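Local coordinates for lipase (Acinetobacter baumannii, PDB 4OPM), which probably hydrolyses the ester bonds of lipids, as a putative triacylglycerol lipase of the alpha/beta hydrolase fold, at residues 32-36 / 100-104; 51-57 / 77-83. All coordinates share one frame; numbering follows the deposited sequence.

Interaction 1 of 2, residues 32-36 / 100-104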
ATOM      1  N   ILE A  32       0.888  10.187 -17.517  1.00 23.79           N
ATOM      2  CA  ILE A  32       1.076   8.909 -16.834  1.00 22.18           C
ATOM      3  C   ILE A  32       0.204   7.847 -17.468  1.00 25.30           C
ATOM      4  O   ILE A  32      -0.996   8.079 -17.647  1.00 26.73           O
ATOM      5  CB  ILE A  32       0.760   9.004 -15.305  1.00 23.59           C
ATOM      6  CG1 ILE A  32       1.536  10.146 -14.597  1.00 23.29           C
ATOM      7  CG2 ILE A  32       0.967   7.637 -14.583  1.00 22.74           C
ATOM      8  CD1 ILE A  32       1.016  10.482 -13.193  1.00 25.43           C
ATOM      9  N   THR A  33       0.787   6.676 -17.774  1.00 20.89           N
ATOM     10  CA  THR A  33       0.012   5.521 -18.215  1.00 19.93           C
ATOM     11  C   THR A  33      -0.099   4.610 -17.002  1.00 24.44           C
ATOM     12  O   THR A  33       0.870   3.938 -16.634  1.00 24.18           O
ATOM     13  CB  THR A  33       0.589   4.836 -19.455  1.00 25.95           C
ATOM     14  OG1 THR A  33       0.666   5.804 -20.489  1.00 27.72           O
ATOM     15  CG2 THR A  33      -0.294   3.675 -19.936  1.00 27.13           C
ATOM     16  N   TRP A  34      -1.266   4.627 -16.359  1.00 19.74           N
ATOM     17  CA  TRP A  34      -1.498   3.828 -15.173  1.00 19.29           C
ATOM     18  C   TRP A  34      -1.780   2.379 -15.510  1.00 22.66           C
ATOM     19  O   TRP A  34      -2.612   2.094 -16.373  1.00 22.01           O
ATOM     20  CB  TRP A  34      -2.690   4.387 -14.373  1.00 18.35           C
ATOM     21  CG  TRP A  34      -2.422   5.697 -13.691  1.00 19.17           C
ATOM     22  CD1 TRP A  34      -2.578   6.944 -14.220  1.00 22.49           C
ATOM     23  CD2 TRP A  34      -2.017   5.885 -12.330  1.00 18.81           C
ATOM     24  NE1 TRP A  34      -2.292   7.902 -13.273  1.00 21.92           N
ATOM     25  CE2 TRP A  34      -1.916   7.279 -12.110  1.00 22.88           C
ATOM     26  CE3 TRP A  34      -1.711   5.004 -11.269  1.00 19.36           C
ATOM     27  CZ2 TRP A  34      -1.541   7.821 -10.874  1.00 22.68           C
ATOM     28  CZ3 TRP A  34      -1.342   5.543 -10.038  1.00 21.04           C
ATOM     29  CH2 TRP A  34      -1.244   6.933  -9.857  1.00 21.84           C
ATOM     30  N   SER A  35      -1.116   1.474 -14.796  1.00 18.56           N
ATOM     31  CA  SER A  35      -1.404   0.043 -14.806  1.00 18.22           C
ATOM     32  C   SER A  35      -2.192  -0.214 -13.525  1.00 20.99           C
ATOM     33  O   SER A  35      -1.800   0.295 -12.466  1.00 21.57           O
ATOM     34  CB  SER A  35      -0.116  -0.777 -14.845  1.00 21.41           C
ATOM     35  OG  SER A  35      -0.380  -2.142 -14.559  1.00 28.40           O
ATOM     36  N   TYR A  36      -3.308  -0.941 -13.606  1.00 16.60           N
ATOM     37  CA  TYR A  36      -4.093  -1.226 -12.404  1.00 16.05           C
ATOM     38  C   TYR A  36      -4.875  -2.510 -12.549  1.00 19.83           C
ATOM     39  O   TYR A  36      -5.154  -2.955 -13.670  1.00 19.52           O
ATOM     40  CB  TYR A  36      -5.048  -0.068 -12.032  1.00 17.06           C
ATOM     41  CG  TYR A  36      -6.153   0.229 -13.029  1.00 18.37           C
ATOM     42  CD1 TYR A  36      -5.897   0.973 -14.182  1.00 20.95           C
ATOM     43  CD2 TYR A  36      -7.477  -0.130 -12.763  1.00 19.12           C
ATOM     44  CE1 TYR A  36      -6.919   1.297 -15.075  1.00 22.53           C
ATOM     45  CE2 TYR A  36      -8.504   0.179 -13.657  1.00 20.48           C
ATOM     46  CZ  TYR A  36      -8.219   0.900 -14.809  1.00 24.15           C
ATOM     47  OH  TYR A  36      -9.208   1.239 -15.700  1.00 23.74           O
ATOM     48  N   LYS A 100      -1.774  12.978  -8.174  1.00 20.27           N
ATOM     49  CA  LYS A 100      -1.893  12.213  -9.427  1.00 20.24           C
ATOM     50  C   LYS A 100      -2.830  11.009  -9.231  1.00 22.64           C
ATOM     51  O   LYS A 100      -3.564  10.652 -10.154  1.00 22.59           O
ATOM     52  CB  LYS A 100      -0.525  11.792  -9.981  1.00 21.32           C
ATOM     53  CG  LYS A 100       0.326  12.972 -10.472  1.00 22.67           C
ATOM     54  CD  LYS A 100      -0.349  13.764 -11.623  1.00 25.76           C
ATOM     55  CE  LYS A 100       0.500  14.879 -12.167  1.00 26.34           C
ATOM     56  NZ  LYS A 100       0.660  15.992 -11.174  1.00 24.91           N
ATOM     57  N   LEU A 101      -2.871  10.433  -8.013  1.00 19.25           N
ATOM     58  CA  LEU A 101      -3.806   9.355  -7.720  1.00 18.16           C
ATOM     59  C   LEU A 101      -5.243   9.908  -7.799  1.00 21.61           C
ATOM     60  O   LEU A 101      -6.102   9.246  -8.366  1.00 19.16           O
ATOM     61  CB  LEU A 101      -3.517   8.728  -6.350  1.00 17.20           C
ATOM     62  CG  LEU A 101      -4.420   7.579  -5.936  1.00 20.89           C
ATOM     63  CD1 LEU A 101      -4.202   6.343  -6.811  1.00 20.80           C
ATOM     64  CD2 LEU A 101      -4.212   7.243  -4.466  1.00 22.89           C
ATOM     65  N   ARG A 102      -5.483  11.143  -7.302  1.00 19.97           N
ATOM     66  CA  ARG A 102      -6.809  11.766  -7.424  1.00 20.82           C
ATOM     67  C   ARG A 102      -7.192  11.927  -8.917  1.00 22.94           C
ATOM     68  O   ARG A 102      -8.330  11.629  -9.294  1.00 23.33           O
ATOM     69  CB  ARG A 102      -6.862  13.120  -6.697  1.00 23.16           C
ATOM     70  CG  ARG A 102      -8.189  13.879  -6.855  1.00 26.77           C
ATOM     71  CD  ARG A 102      -9.358  13.165  -6.194  1.00 31.97           C
ATOM     72  NE  ARG A 102     -10.633  13.774  -6.572  1.00 36.49           N
ATOM     73  CZ  ARG A 102     -11.795  13.134  -6.597  1.00 48.48           C
ATOM     74  NH1 ARG A 102     -11.862  11.848  -6.267  1.00 36.20           N
ATOM     75  NH2 ARG A 102     -12.901  13.771  -6.950  1.00 37.92           N
ATOM     76  N   ARG A 103      -6.242  12.378  -9.764  1.00 20.30           N
ATOM     77  CA  ARG A 103      -6.488  12.545 -11.208  1.00 21.22           C
ATOM     78  C   ARG A 103      -6.867  11.189 -11.834  1.00 23.54           C
ATOM     79  O   ARG A 103      -7.766  11.132 -12.683  1.00 23.55           O
ATOM     80  CB  ARG A 103      -5.276  13.157 -11.940  1.00 20.66           C
ATOM     81  CG  ARG A 103      -4.851  14.552 -11.457  1.00 26.98           C
ATOM     82  CD  ARG A 103      -5.778  15.687 -11.886  1.00 31.62           C
ATOM     83  NE  ARG A 103      -6.982  15.801 -11.050  1.00 30.01           N
ATOM     84  CZ  ARG A 103      -7.049  16.440  -9.884  1.00 43.35           C
ATOM     85  NH1 ARG A 103      -5.969  17.017  -9.368  1.00 31.99           N
ATOM     86  NH2 ARG A 103      -8.194  16.493  -9.217  1.00 30.61           N
ATOM     87  N   PHE A 104      -6.199  10.106 -11.383  1.00 19.22           N
ATOM     88  CA  PHE A 104      -6.486   8.747 -11.829  1.00 18.47           C
ATOM     89  C   PHE A 104      -7.914   8.335 -11.418  1.00 20.75           C
ATOM     90  O   PHE A 104      -8.641   7.819 -12.253  1.00 21.07           O
ATOM     91  CB  PHE A 104      -5.453   7.744 -11.272  1.00 18.65           C
ATOM     92  CG  PHE A 104      -5.896   6.302 -11.411  1.00 19.08           C
ATOM     93  CD1 PHE A 104      -5.816   5.648 -12.636  1.00 21.76           C
ATOM     94  CD2 PHE A 104      -6.431   5.611 -10.324  1.00 20.54           C
ATOM     95  CE1 PHE A 104      -6.260   4.328 -12.775  1.00 21.51           C
ATOM     96  CE2 PHE A 104      -6.863   4.283 -10.459  1.00 23.17           C
ATOM     97  CZ  PHE A 104      -6.786   3.654 -11.685  1.00 21.93           C
TER
HETATM   98  O   HOH W   1      -2.694  10.598 -12.904  1.00 19.66           O
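F104 is wedged between W34 and Y36, and each of the two rings meets a different part of it. Its CB lies over the five-membered ring of W34, 3.8 Å from the centroid, in a CH-pi contact. The F104 ring crosses the indole obliquely, with F104 CD1 on W34 CG at 3.6 Å. The two planes make 36°, which is neither a stack nor an edge-to-face pair. The far end of F104 points its edge, CE1 and CZ, at the face of Y36 in a T-shaped pair, with planes at 72° and centroids 5.1 Å apart. CG of F104 stands anti to the backbone N (chi1 165°), which carries the ring out from the helix to the strand. The opposite face of the indole is covered by CG2 of I32. At the indole edge a water lies in the ring plane. It accepts from W34 NE1 at 2.8 Å and donates to K100 O at 2.9 Å. I32 CD1 packs on the CB and CG of K100, whose NZ bonds to N96. The contact sets helix 94-107 across strand 32-39. Beside it, strand 22-29 touches W34 and Y36, while strand 72-76 meets W34, L101 and F104.

Interaction 2 of 2, residues 51-57 / 77-83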
ATOM      1  N   HIS A  51      -0.629   0.257  -2.561  1.00 15.04           N
ATOM      2  CA  HIS A  51       0.578  -0.446  -2.115  1.00 14.73           C
ATOM      3  C   HIS A  51       1.639   0.545  -1.578  1.00 18.73           C
ATOM      4  O   HIS A  51       1.491   1.766  -1.711  1.00 18.16           O
ATOM      5  CB  HIS A  51       1.164  -1.323  -3.245  1.00 15.62           C
ATOM      6  CG  HIS A  51       1.747  -0.540  -4.382  1.00 18.87           C
ATOM      7  ND1 HIS A  51       2.993   0.073  -4.280  1.00 20.51           N
ATOM      8  CD2 HIS A  51       1.246  -0.305  -5.618  1.00 20.61           C
ATOM      9  CE1 HIS A  51       3.205   0.649  -5.455  1.00 20.32           C
ATOM     10  NE2 HIS A  51       2.187   0.439  -6.294  1.00 20.86           N
ATOM     11  N   GLY A  52       2.714  -0.003  -1.020  1.00 16.12           N
ATOM     12  CA  GLY A  52       3.799   0.785  -0.447  1.00 16.95           C
ATOM     13  C   GLY A  52       5.028   0.928  -1.323  1.00 21.58           C
ATOM     14  O   GLY A  52       5.014   0.553  -2.502  1.00 20.99           O
ATOM     15  N   LEU A  53       6.117   1.456  -0.728  1.00 21.23           N
ATOM     16  CA  LEU A  53       7.386   1.743  -1.417  1.00 22.74           C
ATOM     17  C   LEU A  53       7.996   0.486  -2.020  1.00 24.57           C
ATOM     18  O   LEU A  53       8.129  -0.513  -1.320  1.00 24.73           O
ATOM     19  CB  LEU A  53       8.378   2.400  -0.442  1.00 24.17           C
ATOM     20  CG  LEU A  53       9.817   2.668  -0.926  1.00 31.09           C
ATOM     21  CD1 LEU A  53       9.858   3.728  -1.994  1.00 31.49           C
ATOM     22  CD2 LEU A  53      10.685   3.104   0.241  1.00 37.29           C
ATOM     23  N   ALA A  54       8.340   0.546  -3.328  1.00 22.10           N
ATOM     24  CA  ALA A  54       8.922  -0.552  -4.131  1.00 22.42           C
ATOM     25  C   ALA A  54       7.970  -1.757  -4.241  1.00 22.80           C
ATOM     26  O   ALA A  54       8.360  -2.798  -4.769  1.00 22.79           O
ATOM     27  CB  ALA A  54      10.268  -1.005  -3.569  1.00 24.03           C
ATOM     28  N   GLY A  55       6.724  -1.589  -3.806  1.00 18.08           N
ATOM     29  CA  GLY A  55       5.715  -2.637  -3.925  1.00 17.72           C
ATOM     30  C   GLY A  55       5.034  -2.579  -5.274  1.00 20.55           C
ATOM     31  O   GLY A  55       5.576  -2.000  -6.220  1.00 19.94           O
ATOM     32  N   SER A  56       3.842  -3.190  -5.380  1.00 17.23           N
ATOM     33  CA  SER A  56       3.057  -3.166  -6.615  1.00 16.46           C
ATOM     34  C   SER A  56       1.621  -3.548  -6.296  1.00 18.67           C
ATOM     35  O   SER A  56       1.331  -4.026  -5.182  1.00 16.11           O
ATOM     36  CB  SER A  56       3.649  -4.104  -7.672  1.00 20.08           C
ATOM     37  OG  SER A  56       3.286  -5.454  -7.436  1.00 22.12           O
ATOM     38  N   ARG A  57       0.729  -3.402  -7.284  1.00 15.86           N
ATOM     39  CA  ARG A  57      -0.668  -3.798  -7.127  1.00 15.74           C
ATOM     40  C   ARG A  57      -0.814  -5.260  -6.667  1.00 17.63           C
ATOM     41  O   ARG A  57      -1.745  -5.568  -5.918  1.00 17.34           O
ATOM     42  CB  ARG A  57      -1.450  -3.587  -8.430  1.00 16.43           C
ATOM     43  CG  ARG A  57      -0.972  -4.387  -9.646  1.00 15.80           C
ATOM     44  CD  ARG A  57      -1.517  -3.796 -10.920  1.00 17.49           C
ATOM     45  NE  ARG A  57      -0.842  -4.321 -12.106  1.00 21.22           N
ATOM     46  CZ  ARG A  57      -1.381  -5.194 -12.956  1.00 26.37           C
ATOM     47  NH1 ARG A  57      -2.610  -5.654 -12.758  1.00 16.84           N
ATOM     48  NH2 ARG A  57      -0.703  -5.596 -14.021  1.00 21.48           N
ATOM     49  N   ASP A  77      -0.859   0.399  -9.817  1.00 17.63           N
ATOM     50  CA  ASP A  77       0.586   0.403  -9.708  1.00 16.92           C
ATOM     51  C   ASP A  77       0.969   1.871  -9.604  1.00 19.75           C
ATOM     52  O   ASP A  77       0.696   2.647 -10.532  1.00 19.17           O
ATOM     53  CB  ASP A  77       1.266  -0.235 -10.930  1.00 18.37           C
ATOM     54  CG  ASP A  77       1.358  -1.741 -10.925  1.00 21.58           C
ATOM     55  OD1 ASP A  77       1.530  -2.327  -9.821  1.00 20.87           O
ATOM     56  OD2 ASP A  77       1.385  -2.323 -12.020  1.00 23.92           O
ATOM     57  N   LEU A  78       1.547   2.286  -8.492  1.00 17.20           N
ATOM     58  CA  LEU A  78       1.946   3.688  -8.384  1.00 18.16           C
ATOM     59  C   LEU A  78       3.141   3.972  -9.279  1.00 20.26           C
ATOM     60  O   LEU A  78       3.920   3.053  -9.553  1.00 19.35           O
ATOM     61  CB  LEU A  78       2.324   4.025  -6.913  1.00 18.49           C
ATOM     62  CG  LEU A  78       1.217   3.921  -5.853  1.00 22.64           C
ATOM     63  CD1 LEU A  78       1.809   3.977  -4.447  1.00 22.49           C
ATOM     64  CD2 LEU A  78       0.182   5.039  -6.012  1.00 23.61           C
ATOM     65  N   PRO A  79       3.337   5.236  -9.710  1.00 18.63           N
ATOM     66  CA  PRO A  79       4.583   5.594 -10.419  1.00 19.00           C
ATOM     67  C   PRO A  79       5.820   5.029  -9.700  1.00 23.64           C
ATOM     68  O   PRO A  79       5.921   5.120  -8.468  1.00 23.96           O
ATOM     69  CB  PRO A  79       4.577   7.121 -10.342  1.00 20.96           C
ATOM     70  CG  PRO A  79       3.131   7.471 -10.342  1.00 24.88           C
ATOM     71  CD  PRO A  79       2.515   6.435  -9.445  1.00 20.67           C
ATOM     72  N   GLY A  80       6.701   4.402 -10.467  1.00 19.91           N
ATOM     73  CA  GLY A  80       7.913   3.773  -9.966  1.00 20.34           C
ATOM     74  C   GLY A  80       7.739   2.287  -9.729  1.00 24.41           C
ATOM     75  O   GLY A  80       8.716   1.594  -9.451  1.00 25.28           O
ATOM     76  N   SER A  81       6.494   1.781  -9.866  1.00 19.78           N
ATOM     77  CA  SER A  81       6.148   0.387  -9.616  1.00 18.91           C
ATOM     78  C   SER A  81       5.421  -0.275 -10.768  1.00 22.26           C
ATOM     79  O   SER A  81       4.731   0.390 -11.537  1.00 21.66           O
ATOM     80  CB  SER A  81       5.257   0.286  -8.386  1.00 21.55           C
ATOM     81  OG  SER A  81       5.974   0.608  -7.209  1.00 25.49           O
ATOM     82  N   GLY A  82       5.520  -1.602 -10.804  1.00 20.41           N
ATOM     83  CA  GLY A  82       4.836  -2.451 -11.771  1.00 20.91           C
ATOM     84  C   GLY A  82       4.956  -1.996 -13.204  1.00 26.09           C
ATOM     85  O   GLY A  82       6.066  -1.743 -13.685  1.00 26.90           O
ATOM     86  N   GLU A  83       3.806  -1.875 -13.892  1.00 22.32           N
ATOM     87  CA  GLU A  83       3.785  -1.502 -15.306  1.00 22.11           C
ATOM     88  C   GLU A  83       3.326  -0.059 -15.549  1.00 24.82           C
ATOM     89  O   GLU A  83       3.089   0.309 -16.703  1.00 25.66           O
ATOM     90  CB  GLU A  83       2.897  -2.488 -16.098  1.00 23.47           C
ATOM     91  CG  GLU A  83       3.384  -3.921 -16.047  1.00 31.30           C
ATOM     92  CD  GLU A  83       2.271  -4.925 -16.232  1.00 58.59           C
ATOM     93  OE1 GLU A  83       1.722  -5.003 -17.355  1.00 57.75           O
ATOM     94  OE2 GLU A  83       1.957  -5.649 -15.260  1.00 54.71           O
TER
HETATM   95  O   HOH W   2       7.803   2.307  -5.296  1.00 32.59           O
HETATM   96  O   HOH W   3       7.317  -2.845  -8.519  1.00 33.37           O
HETATM   97  O   HOH W   4      -0.401  -6.678 -16.946  1.00 47.60           O
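H51 and R57 both carry CG between the backbone N and the carbonyl carbon (chi1 69° and 61°). In H51 this turns the imidazole toward 77-83. In R57 it starts a chain, extended from CG to NE, that runs past the D77 carboxylate to E83. The H51 ring is used on both nitrogens. ND1 donates in the ring plane to a lone pair of G52 O at 2.7 Å. NE2 accepts from L78 N at 2.9 Å, on a nearly straight bond tilted from the ring plane. One face of the ring lies against G55 C and S56 CA, and the opposite face against L78 CD1. S81 OG donates to G55 O at 2.8 Å, from above the carbonyl plane.

D77 splits its two oxygens. OD1 takes R57 N at 2.9 Å, nearly along the C-O axis. OD2 takes R57 NE at 3.0 Å and E83 N at 3.1 Å, from opposite faces of the carboxylate. S35 OG is a further partner of OD2. The guanidinium and D77 carboxylate planes are 74° apart, and of the guanidinium only NE bonds to D77. NH2 reaches E83 OE2 at 2.9 Å in a second salt bridge, and NH1 bonds to S37 and S24.

H51-G52 belongs to the His-Gly loop after strand 46-50, which in alpha/beta hydrolases commonly lies beside the oxyanion hole. The buried D77 is probably kept ionised by its donors and R57's positive charge. The contact thus fixes the shape of two loops that follow neighbouring parallel strands, 46-50 and 72-76.

In the fold
The two contacts meet at strand 32-39 and the 77-83 loop. S35 O probably accepts a hydrogen bond from D77 N, and W34 packs on D77 O. Within the chain, interaction 2 is nested inside the loop closed by interaction 1. Interaction 1 is a buried, mostly apolar contact between a helix and the sheet, with no direct hydrogen bond across it. Interaction 2 is only partly buried and joins two loops by hydrogen bonds and salt bridges. It runs from buried H51 and D77 to exposed E83. Its centre lies about 8 Å from the centre of the chain, against about 15 Å for the centre of interaction 1.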